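Side-chain contacts in oxygenase-reductase (Streptomyces fradiae, PDB 4OSP), which reduces the C-6 ketone of angucyclinones in urdamycin biosynthesis with NADPH, this chain being the C-terminal short-chain reductase domain of a longer, probably FAD-binding protein: residues Arg30-Arg35 / Asp236-Leu241; Gly109-Val114 / Val168-Thr173; Leu159-Asn164 / Gly251-Ala256; Gln218-Gly221 / Phe225-Val228. All coordinates share one frame; numbering follows the deposited sequence.

Interaction 1 (Arg30-Arg35 / Asp236-Leu241)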
loop_
_atom_site.group_PDB
_atom_site.type_symbol
_atom_site.label_atom_id
_atom_site.label_comp_id
_atom_site.label_asym_id
_atom_site.label_seq_id
_atom_site.Cartn_x
_atom_site.Cartn_y
_atom_site.Cartn_z
ATOM N N ARG B 30 24.869 -11.541 8.599
ATOM C CA ARG B 30 26.170 -11.270 9.210
ATOM C C ARG B 30 26.304 -9.821 9.681
ATOM O O ARG B 30 26.638 -9.573 10.836
ATOM C CB ARG B 30 27.307 -11.646 8.242
ATOM C CG ARG B 30 28.698 -11.409 8.788
ATOM C CD ARG B 30 29.780 -11.891 7.833
ATOM N NE ARG B 30 31.011 -12.199 8.567
ATOM C CZ ARG B 30 31.907 -13.124 8.202
ATOM N NH1 ARG B 30 31.726 -13.833 7.084
ATOM N NH2 ARG B 30 32.989 -13.344 8.958
ATOM N N ALA B 31 26.027 -8.870 8.792
ATOM C CA ALA B 31 26.172 -7.448 9.125
ATOM C C ALA B 31 25.191 -7.016 10.218
ATOM O O ALA B 31 25.520 -6.159 11.069
ATOM C CB ALA B 31 26.000 -6.589 7.885
ATOM N N THR B 32 23.992 -7.601 10.193
ATOM C CA THR B 32 22.987 -7.323 11.212
ATOM C C THR B 32 23.478 -7.769 12.582
ATOM O O THR B 32 23.428 -6.988 13.553
ATOM C CB THR B 32 21.637 -8.002 10.894
ATOM O OG1 THR B 32 21.136 -7.506 9.644
ATOM C CG2 THR B 32 20.624 -7.710 11.993
ATOM N N ALA B 33 23.969 -9.012 12.655
ATOM C CA ALA B 33 24.543 -9.528 13.896
ATOM C C ALA B 33 25.670 -8.612 14.396
ATOM O O ALA B 33 25.732 -8.271 15.589
ATOM C CB ALA B 33 25.034 -10.965 13.717
ATOM N N ILE B 34 26.532 -8.184 13.479
ATOM C CA ILE B 34 27.628 -7.275 13.822
ATOM C C ILE B 34 27.142 -5.921 14.382
ATOM O O ILE B 34 27.639 -5.451 15.417
ATOM C CB ILE B 34 28.600 -7.090 12.625
ATOM C CG1 ILE B 34 29.409 -8.381 12.404
ATOM C CG2 ILE B 34 29.520 -5.886 12.835
ATOM C CD1 ILE B 34 30.118 -8.467 11.058
ATOM N N ARG B 35 26.163 -5.305 13.721
ATOM C CA ARG B 35 25.690 -3.990 14.163
ATOM C C ARG B 35 24.985 -4.051 15.530
ATOM O O ARG B 35 25.190 -3.175 16.381
ATOM C CB ARG B 35 24.803 -3.309 13.093
ATOM C CG ARG B 35 24.256 -1.937 13.500
ATOM C CD ARG B 35 25.369 -0.919 13.707
ATOM N NE ARG B 35 24.946 0.263 14.470
ATOM C CZ ARG B 35 24.609 1.426 13.917
ATOM N NH1 ARG B 35 24.626 1.570 12.594
ATOM N NH2 ARG B 35 24.256 2.450 14.678
ATOM N N ASP B 236 21.786 -1.510 9.332
ATOM C CA ASP B 236 21.625 -0.301 10.132
ATOM C C ASP B 236 20.164 0.069 10.374
ATOM O O ASP B 236 19.835 0.769 11.334
ATOM C CB ASP B 236 22.382 0.863 9.491
ATOM C CG ASP B 236 23.900 0.709 9.606
ATOM O OD1 ASP B 236 24.368 -0.143 10.389
ATOM O OD2 ASP B 236 24.630 1.443 8.913
ATOM N N VAL B 237 19.291 -0.401 9.499
ATOM C CA VAL B 237 17.864 -0.178 9.659
ATOM C C VAL B 237 17.327 -1.144 10.709
ATOM O O VAL B 237 16.587 -0.745 11.602
ATOM C CB VAL B 237 17.113 -0.353 8.322
ATOM C CG1 VAL B 237 15.613 -0.286 8.545
ATOM C CG2 VAL B 237 17.547 0.732 7.344
ATOM N N VAL B 238 17.734 -2.409 10.604
ATOM C CA VAL B 238 17.383 -3.421 11.601
ATOM C C VAL B 238 17.756 -2.961 13.011
ATOM O O VAL B 238 16.966 -3.102 13.944
ATOM C CB VAL B 238 18.070 -4.776 11.318
ATOM C CG1 VAL B 238 17.695 -5.782 12.408
ATOM C CG2 VAL B 238 17.670 -5.301 9.940
ATOM N N ALA B 239 18.956 -2.401 13.154
ATOM C CA ALA B 239 19.437 -1.944 14.455
ATOM C C ALA B 239 18.549 -0.850 15.034
ATOM O O ALA B 239 18.257 -0.846 16.223
ATOM C CB ALA B 239 20.873 -1.459 14.347
ATOM N N PHE B 240 18.121 0.078 14.179
ATOM C CA PHE B 240 17.170 1.090 14.579
ATOM C C PHE B 240 15.857 0.471 15.085
ATOM O O PHE B 240 15.384 0.815 16.169
ATOM C CB PHE B 240 16.888 2.045 13.422
ATOM C CG PHE B 240 15.653 2.880 13.623
ATOM C CD1 PHE B 240 15.607 3.856 14.632
ATOM C CD2 PHE B 240 14.521 2.665 12.847
ATOM C CE1 PHE B 240 14.464 4.597 14.835
ATOM C CE2 PHE B 240 13.378 3.416 13.045
ATOM C CZ PHE B 240 13.350 4.383 14.034
ATOM N N LEU B 241 15.265 -0.432 14.301
ATOM C CA LEU B 241 14.015 -1.092 14.731
ATOM C C LEU B 241 14.184 -1.778 16.083
ATOM O O LEU B 241 13.245 -1.840 16.894
ATOM C CB LEU B 241 13.527 -2.113 13.691
ATOM C CG LEU B 241 13.005 -1.533 12.370
ATOM C CD1 LEU B 241 12.666 -2.637 11.372
ATOM C CD2 LEU B 241 11.801 -0.633 12.617
#

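Interaction 2 (Gly109-Val114 / Val168-Thr173)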
loop_
_atom_site.group_PDB
_atom_site.type_symbol
_atom_site.label_atom_id
_atom_site.label_comp_id
_atom_site.label_asym_id
_atom_site.label_seq_id
_atom_site.Cartn_x
_atom_site.Cartn_y
_atom_site.Cartn_z
ATOM N N GLY B 109 16.768 -17.334 4.682
ATOM C CA GLY B 109 15.909 -17.692 3.564
ATOM C C GLY B 109 16.712 -18.185 2.385
ATOM O O GLY B 109 17.891 -17.863 2.255
ATOM N N VAL B 110 16.086 -18.984 1.529
ATOM C CA VAL B 110 16.752 -19.445 0.312
ATOM C C VAL B 110 15.925 -19.111 -0.921
ATOM O O VAL B 110 14.695 -19.200 -0.898
ATOM C CB VAL B 110 17.092 -20.963 0.343
ATOM C CG1 VAL B 110 17.828 -21.331 1.626
ATOM C CG2 VAL B 110 15.840 -21.815 0.170
ATOM N N MET B 111 16.607 -18.715 -1.992
ATOM C CA MET B 111 15.948 -18.474 -3.269
ATOM C C MET B 111 15.739 -19.765 -4.070
ATOM O O MET B 111 16.289 -20.815 -3.728
ATOM C CB MET B 111 16.696 -17.408 -4.069
ATOM C CG MET B 111 16.277 -15.998 -3.685
ATOM S SD MET B 111 17.328 -14.690 -4.330
ATOM C CE MET B 111 18.359 -14.328 -2.904
ATOM N N GLY B 112 14.911 -19.690 -5.106
ATOM C CA GLY B 112 14.579 -20.865 -5.918
ATOM C C GLY B 112 15.455 -21.014 -7.151
ATOM O O GLY B 112 15.927 -22.112 -7.449
ATOM N N GLY B 113 15.659 -19.908 -7.870
ATOM C CA GLY B 113 16.523 -19.880 -9.055
ATOM C C GLY B 113 16.063 -20.807 -10.169
ATOM O O GLY B 113 16.844 -21.613 -10.678
ATOM N N VAL B 114 14.792 -20.686 -10.541
ATOM C CA VAL B 114 14.165 -21.547 -11.549
ATOM C C VAL B 114 12.982 -20.794 -12.195
ATOM O O VAL B 114 12.299 -20.003 -11.527
ATOM C CB VAL B 114 13.719 -22.903 -10.919
ATOM C CG1 VAL B 114 12.397 -23.387 -11.483
ATOM C CG2 VAL B 114 14.796 -23.967 -11.086
ATOM N N VAL B 168 9.337 -16.461 -8.379
ATOM C CA VAL B 168 7.946 -16.303 -7.960
ATOM C C VAL B 168 7.629 -17.088 -6.681
ATOM O O VAL B 168 7.038 -16.547 -5.736
ATOM C CB VAL B 168 6.941 -16.622 -9.110
ATOM C CG1 VAL B 168 7.188 -18.007 -9.694
ATOM C CG2 VAL B 168 5.497 -16.472 -8.633
ATOM N N ALA B 169 8.043 -18.353 -6.645
ATOM C CA ALA B 169 7.827 -19.186 -5.471
ATOM C C ALA B 169 8.468 -18.555 -4.222
ATOM O O ALA B 169 7.875 -18.571 -3.137
ATOM C CB ALA B 169 8.361 -20.585 -5.714
ATOM N N TYR B 170 9.665 -17.986 -4.391
ATOM C CA TYR B 170 10.378 -17.313 -3.306
ATOM C C TYR B 170 9.629 -16.080 -2.798
ATOM O O TYR B 170 9.561 -15.846 -1.587
ATOM C CB TYR B 170 11.788 -16.937 -3.753
ATOM C CG TYR B 170 12.510 -15.926 -2.872
ATOM C CD1 TYR B 170 13.300 -16.341 -1.791
ATOM C CD2 TYR B 170 12.441 -14.560 -3.146
ATOM C CE1 TYR B 170 13.983 -15.419 -0.994
ATOM C CE2 TYR B 170 13.122 -13.630 -2.358
ATOM C CZ TYR B 170 13.890 -14.066 -1.284
ATOM O OH TYR B 170 14.560 -13.139 -0.508
ATOM N N ALA B 171 9.068 -15.300 -3.726
ATOM C CA ALA B 171 8.271 -14.122 -3.382
ATOM C C ALA B 171 7.007 -14.496 -2.596
ATOM O O ALA B 171 6.614 -13.789 -1.656
ATOM C CB ALA B 171 7.905 -13.356 -4.630
ATOM N N MET B 172 6.377 -15.601 -2.980
ATOM C CA MET B 172 5.219 -16.111 -2.242
ATOM C C MET B 172 5.565 -16.384 -0.788
ATOM O O MET B 172 4.810 -16.002 0.123
ATOM C CB MET B 172 4.639 -17.369 -2.900
ATOM C CG MET B 172 3.974 -17.077 -4.235
ATOM S SD MET B 172 3.573 -18.538 -5.195
ATOM C CE MET B 172 2.148 -19.183 -4.320
ATOM N N THR B 173 6.711 -17.020 -0.564
ATOM C CA THR B 173 7.121 -17.332 0.796
ATOM C C THR B 173 7.383 -16.043 1.569
ATOM O O THR B 173 7.074 -15.956 2.760
ATOM C CB THR B 173 8.342 -18.291 0.855
ATOM O OG1 THR B 173 9.493 -17.665 0.267
ATOM C CG2 THR B 173 8.035 -19.614 0.130
#

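Interaction 3 (Leu159-Asn164 / Gly251-Ala256)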
loop_
_atom_site.group_PDB
_atom_site.type_symbol
_atom_site.label_atom_id
_atom_site.label_comp_id
_atom_site.label_asym_id
_atom_site.label_seq_id
_atom_site.Cartn_x
_atom_site.Cartn_y
_atom_site.Cartn_z
ATOM N N LEU B 159 11.376 -7.986 -3.701
ATOM C CA LEU B 159 10.665 -8.841 -4.663
ATOM C C LEU B 159 9.171 -9.066 -4.363
ATOM O O LEU B 159 8.445 -9.564 -5.221
ATOM C CB LEU B 159 11.376 -10.192 -4.827
ATOM C CG LEU B 159 12.752 -10.211 -5.508
ATOM C CD1 LEU B 159 13.331 -11.620 -5.515
ATOM C CD2 LEU B 159 12.688 -9.644 -6.924
ATOM N N THR B 160 8.717 -8.707 -3.157
ATOM C CA THR B 160 7.268 -8.667 -2.859
ATOM C C THR B 160 6.604 -7.418 -3.462
ATOM O O THR B 160 5.377 -7.340 -3.558
ATOM C CB THR B 160 6.950 -8.710 -1.341
ATOM O OG1 THR B 160 7.348 -7.479 -0.714
ATOM C CG2 THR B 160 7.622 -9.906 -0.655
ATOM N N ARG B 161 7.428 -6.450 -3.861
ATOM C CA ARG B 161 6.951 -5.158 -4.359
ATOM C C ARG B 161 7.303 -4.986 -5.836
ATOM O O ARG B 161 6.750 -4.124 -6.527
ATOM C CB ARG B 161 7.572 -4.015 -3.537
ATOM C CG ARG B 161 7.335 -4.089 -2.028
ATOM C CD ARG B 161 5.854 -3.971 -1.713
ATOM N NE ARG B 161 5.590 -3.459 -0.370
ATOM C CZ ARG B 161 5.520 -4.212 0.724
ATOM N NH1 ARG B 161 5.724 -5.526 0.650
ATOM N NH2 ARG B 161 5.247 -3.646 1.894
ATOM N N PHE B 162 8.232 -5.819 -6.299
ATOM C CA PHE B 162 8.786 -5.740 -7.646
ATOM C C PHE B 162 8.597 -7.081 -8.346
ATOM O O PHE B 162 9.144 -8.099 -7.904
ATOM C CB PHE B 162 10.285 -5.413 -7.560
ATOM C CG PHE B 162 10.875 -4.889 -8.841
ATOM C CD1 PHE B 162 11.175 -5.751 -9.896
ATOM C CD2 PHE B 162 11.165 -3.530 -8.982
ATOM C CE1 PHE B 162 11.730 -5.264 -11.073
ATOM C CE2 PHE B 162 11.723 -3.039 -10.158
ATOM C CZ PHE B 162 12.006 -3.906 -11.204
ATOM N N ALA B 163 7.824 -7.079 -9.431
ATOM C CA ALA B 163 7.561 -8.301 -10.197
ATOM C C ALA B 163 8.841 -8.922 -10.779
ATOM O O ALA B 163 9.718 -8.217 -11.297
ATOM C CB ALA B 163 6.539 -8.045 -11.293
ATOM N N ASN B 164 8.937 -10.245 -10.661
ATOM C CA ASN B 164 10.081 -11.014 -11.147
ATOM C C ASN B 164 9.721 -12.498 -11.165
ATOM O O ASN B 164 9.892 -13.195 -10.156
ATOM C CB ASN B 164 11.323 -10.767 -10.272
ATOM C CG ASN B 164 12.603 -11.285 -10.908
ATOM O OD1 ASN B 164 12.585 -12.234 -11.693
ATOM N ND2 ASN B 164 13.724 -10.661 -10.565
ATOM N N GLY B 251 4.056 -3.235 12.988
ATOM C CA GLY B 251 3.219 -3.724 11.904
ATOM C C GLY B 251 3.566 -3.164 10.538
ATOM O O GLY B 251 2.808 -3.333 9.586
ATOM N N SER B 252 4.711 -2.500 10.427
ATOM C CA SER B 252 5.036 -1.788 9.200
ATOM C C SER B 252 6.177 -2.436 8.425
ATOM O O SER B 252 6.782 -3.407 8.880
ATOM C CB SER B 252 5.346 -0.316 9.490
ATOM O OG SER B 252 6.608 -0.183 10.109
ATOM N N TYR B 253 6.443 -1.888 7.242
ATOM C CA TYR B 253 7.433 -2.404 6.315
ATOM C C TYR B 253 8.430 -1.268 6.027
ATOM O O TYR B 253 8.048 -0.207 5.559
ATOM C CB TYR B 253 6.724 -2.885 5.034
ATOM C CG TYR B 253 7.639 -3.353 3.902
ATOM C CD1 TYR B 253 8.201 -2.433 3.012
ATOM C CD2 TYR B 253 7.913 -4.729 3.697
ATOM C CE1 TYR B 253 9.017 -2.846 1.973
ATOM C CE2 TYR B 253 8.745 -5.148 2.662
ATOM C CZ TYR B 253 9.295 -4.198 1.805
ATOM O OH TYR B 253 10.115 -4.579 0.756
ATOM N N LEU B 254 9.696 -1.476 6.367
ATOM C CA LEU B 254 10.734 -0.487 6.073
ATOM C C LEU B 254 11.432 -0.764 4.749
ATOM O O LEU B 254 11.875 -1.882 4.480
ATOM C CB LEU B 254 11.737 -0.374 7.222
ATOM C CG LEU B 254 11.195 0.532 8.326
ATOM C CD1 LEU B 254 10.407 -0.279 9.339
ATOM C CD2 LEU B 254 12.285 1.341 9.002
ATOM N N ASP B 255 11.508 0.263 3.916
ATOM C CA ASP B 255 12.004 0.116 2.561
ATOM C C ASP B 255 13.493 0.434 2.513
ATOM O O ASP B 255 13.900 1.547 2.160
ATOM C CB ASP B 255 11.204 1.018 1.623
ATOM C CG ASP B 255 11.695 0.969 0.196
ATOM O OD1 ASP B 255 12.450 0.041 -0.178
ATOM O OD2 ASP B 255 11.319 1.876 -0.567
ATOM N N ALA B 256 14.302 -0.555 2.886
ATOM C CA ALA B 256 15.768 -0.411 2.915
ATOM C C ALA B 256 16.391 -0.880 1.606
ATOM O O ALA B 256 17.200 -1.806 1.587
ATOM C CB ALA B 256 16.352 -1.177 4.090
#

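Interaction 4 (Gln218-Gly221 / Phe225-Val228)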
loop_
_atom_site.group_PDB
_atom_site.type_symbol
_atom_site.label_atom_id
_atom_site.label_comp_id
_atom_site.label_asym_id
_atom_site.label_seq_id
_atom_site.Cartn_x
_atom_site.Cartn_y
_atom_site.Cartn_z
ATOM N N GLN B 218 24.427 -2.146 -13.903
ATOM C CA GLN B 218 23.025 -2.358 -14.272
ATOM C C GLN B 218 22.145 -2.695 -13.068
ATOM O O GLN B 218 20.928 -2.488 -13.102
ATOM C CB GLN B 218 22.885 -3.394 -15.387
ATOM C CG GLN B 218 23.357 -2.871 -16.741
ATOM C CD GLN B 218 22.729 -3.591 -17.927
ATOM O OE1 GLN B 218 22.026 -4.594 -17.767
ATOM N NE2 GLN B 218 22.988 -3.080 -19.132
ATOM N N MET B 219 22.772 -3.193 -12.003
ATOM C CA MET B 219 22.096 -3.345 -10.719
ATOM C C MET B 219 21.982 -1.985 -10.025
ATOM O O MET B 219 20.954 -1.677 -9.429
ATOM C CB MET B 219 22.839 -4.343 -9.824
ATOM C CG MET B 219 22.570 -5.810 -10.150
ATOM S SD MET B 219 23.473 -6.958 -9.078
ATOM C CE MET B 219 25.174 -6.679 -9.583
ATOM N N ALA B 220 23.046 -1.182 -10.119
ATOM C CA ALA B 220 23.087 0.164 -9.528
ATOM C C ALA B 220 21.944 1.039 -10.011
ATOM O O ALA B 220 21.398 1.825 -9.240
ATOM C CB ALA B 220 24.423 0.845 -9.814
ATOM N N GLY B 221 21.584 0.890 -11.286
ATOM C CA GLY B 221 20.568 1.726 -11.923
ATOM C C GLY B 221 19.184 1.569 -11.322
ATOM O O GLY B 221 18.331 2.445 -11.475
ATOM N N PHE B 225 20.011 6.318 -6.106
ATOM C CA PHE B 225 21.350 6.825 -5.779
ATOM C C PHE B 225 22.417 6.357 -6.767
ATOM O O PHE B 225 23.578 6.768 -6.675
ATOM C CB PHE B 225 21.748 6.429 -4.364
ATOM C CG PHE B 225 20.845 6.983 -3.310
ATOM C CD1 PHE B 225 20.643 8.355 -3.198
ATOM C CD2 PHE B 225 20.206 6.140 -2.420
ATOM C CE1 PHE B 225 19.812 8.872 -2.216
ATOM C CE2 PHE B 225 19.382 6.651 -1.434
ATOM C CZ PHE B 225 19.183 8.017 -1.332
ATOM N N ASN B 226 22.007 5.503 -7.706
ATOM C CA ASN B 226 22.900 4.896 -8.700
ATOM C C ASN B 226 24.038 4.062 -8.098
ATOM O O ASN B 226 25.167 4.108 -8.581
ATOM C CB ASN B 226 23.449 5.950 -9.668
ATOM C CG ASN B 226 23.854 5.355 -11.003
ATOM O OD1 ASN B 226 23.244 4.395 -11.483
ATOM N ND2 ASN B 226 24.896 5.917 -11.609
ATOM N N ARG B 227 23.734 3.317 -7.034
ATOM C CA ARG B 227 24.671 2.331 -6.480
ATOM C C ARG B 227 23.928 1.074 -6.055
ATOM O O ARG B 227 22.694 1.080 -5.950
ATOM C CB ARG B 227 25.481 2.901 -5.305
ATOM C CG ARG B 227 24.652 3.608 -4.239
ATOM C CD ARG B 227 25.480 3.936 -3.003
ATOM N NE ARG B 227 25.490 2.799 -2.099
ATOM C CZ ARG B 227 25.045 2.812 -0.848
ATOM N NH1 ARG B 227 24.586 3.930 -0.297
ATOM N NH2 ARG B 227 25.085 1.700 -0.138
ATOM N N VAL B 228 24.673 -0.011 -5.848
ATOM C CA VAL B 228 24.109 -1.202 -5.231
ATOM C C VAL B 228 24.154 -1.043 -3.712
ATOM O O VAL B 228 24.972 -0.295 -3.182
ATOM C CB VAL B 228 24.834 -2.502 -5.677
ATOM C CG1 VAL B 228 24.932 -2.568 -7.200
ATOM C CG2 VAL B 228 26.215 -2.611 -5.040
#

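Interaction 1 (Arg30-Arg35 / Asp236-Leu241)
Arg35 leaves its helix with CG trans to the backbone N, then folds sharply at the next bond (chi2 64°), and this bend swings the guanidinium back over helix 231-242 to meet Asp236. There NH1 lies 2.8 Å from Asp236 OD1. The two flat groups are steeply turned, their planes 76° apart, and the hydrogen bond within this salt bridge is weak because its N-H is poorly aimed. The oxygen sits at the edge of the guanidinium, not over a face. Below the charges the arginine's aliphatic part does the packing: CG rests 3.5 Å from Ala239 CB. One turn back, Thr32 uses its methyl, CG2, against Val238 CG1 at 3.5 Å, the two side chains crossing at about a right angle. Thr32 OG1 turns instead to its own helix, bonded to Ile28 O, a residue of the NADP+ site. The helices, 27-38 and 231-242, pack on the same side of the parallel Rossmann sheet, their short segments crossing at 46° with axes 8.9 Å apart. Each charge has further partners. Arg35 NH2 pairs with Glu39 and NH1 also with Asp245 of the second subunit, while Asp236 OD2 makes a salt bridge to Arg247 of that same subunit. Asp236 thus spends one carboxylate oxygen within the chain and the other across the interface, so a buried acid held between two arginines probably stays ionised and ties the packing of these helices to subunit assembly.

Interaction 2 (Gly109-Val114 / Val168-Thr173)
The nicotinamide end of an SDR coenzyme pocket is where Met111 meets Tyr170. Gly109, which closes the Asn-Asn-Ala-Gly sequence at the end of strand 103-106, binds NADP+, as does Lys174 one helical turn on from Tyr170. Met111 lays its side chain over one face of the tyrosine ring: CG stands 3.6 Å from the ring centroid and 15° off the normal, a CH-pi contact displaced toward the CD1 and CE1 rim. SD follows at 4.7 Å from the centroid, a Met-aromatic contact approached obliquely. The neighbouring Val110 O comes in at the ring edge instead, near its plane, 3.3 Å from Tyr170 CD1. Tyr170 and Lys174 fit the Tyr-X-X-X-Lys pattern of the short-chain dehydrogenases, and Ser157 touches the same tyrosine, consistent with the family's catalytic group. The ring gets there because Tyr170 CG lies trans to its backbone N (chi1 165°), pointing the side chain out of helix 168-187 toward the loop. Farther along the loop, Gly112 N passes 4.4 Å from Tyr170 CB, and the amides of Gly112 and Gly113 bond to the carboxylate of Glu167. Within the helix, Thr173 OG1 donates a 2.6 Å bond to Tyr170 O.

Interaction 3 (Leu159-Asn164 / Gly251-Ala256)
Arg161 spreads its guanidinium flat on the ring of Tyr253, joining the loop after strand 151-155 to strand 253-256, the last strand of the Rossmann sheet. This stack is the tight part. CZ stands 3.7 Å from the ring centroid and only 2° off its normal, a cation-pi contact squarely over the face. The two planes are nevertheless tilted by 28°, and the tilt presses one corner down: NH2 comes within 3.1 Å of Tyr253 CG, whereas NH1 keeps 3.6 Å from CE2 of the same ring. A fold in the arginine chain at chi2 (-64°) makes this possible, with the two side chains sliding past each other in opposite directions. Side chains alone make the contact, the nearest CA atoms, those of Arg161 and Asp255, being 10.1 Å apart, and its loose side is the one where both stacked residues stay partly exposed. Toward the hydroxyl end of the ring Arg161 CG lies 4.0 Å from Tyr253 OH, and Thr160 OG1 is farther still at 4.3 Å. Ser157 O gathers this end together, accepting a bond from Thr160 OG1 and a weak one from Tyr253 OH, while Thr160 O reaches Gln179 of the third subunit. Arg161 NH1 has two light restraints: a long, weak ion pair with Asp178, and a bent, weak hydrogen bond of 2.9 Å to Thr160 OG1.

Interaction 4 (Gln218-Gly221 / Phe225-Val228)
Ala220 O faces the returning chain. Asn226 CA approaches it at 3.5 Å in a CA-H...O contact with an angle of 141° at the hydrogen, and Arg227 N stands equally far, 3.5 Å from Ala220 O without forming a hydrogen bond. The grip on this carbonyl is therefore loose, and the rest is van der Waals packing. Ala220 CB fits against the returning backbone, 3.6 Å from Asn226 O and 3.7 Å from Arg227 CA. Val228 holds CG1 trans to its carbonyl carbon, and that methyl wedges beside the helix, 3.7 Å from Ala220 N and in apolar contact with Met219 CB at 3.8 Å. Asn226 has a left-handed backbone (phi 60°); its side chain starts outward but bends back until OD1 lies 3.8 Å from Gly221 CA. Arg227 heads the other way, its NE only weakly bonded to Val228 O, while NH2 makes a salt bridge to Asp233 in helix 231-242. The segment between strand 194-204 and helix 231-242 commonly shapes the substrate pocket in SDR enzymes, so this surface turn may border it here too. After helix 213-220 the chain doubles back through this turn to reach the short strand 229-230, with Met219 resting on Ile202 and Val228 on Asn204, both of strand 194-204, and Phe225 packing against Gly189 of the second subunit.

Interactions 2 and 3 meet beside the coenzyme site: Leu159 CD1 packs 3.7 Å from Tyr170 CE2, and the side chains of Thr160 and Tyr170 each come within about 4 Å of Lys174. Interaction 3 also touches interaction 1, Leu254 CD1 lying 3.6 Å from Leu241 CD2, so strand 253-256 links the two. Interactions 1 and 2 lie on opposite sides of the chain's centre, their own centres about 23 Å apart, yet Thr32 in the first is about 5 Å, side chain to side chain, from the NADP+-binding Asn107. Interaction 4 stands off, its nearest atoms about 8 Å from interaction 3; like interactions 1 and 3 it touches the second subunit.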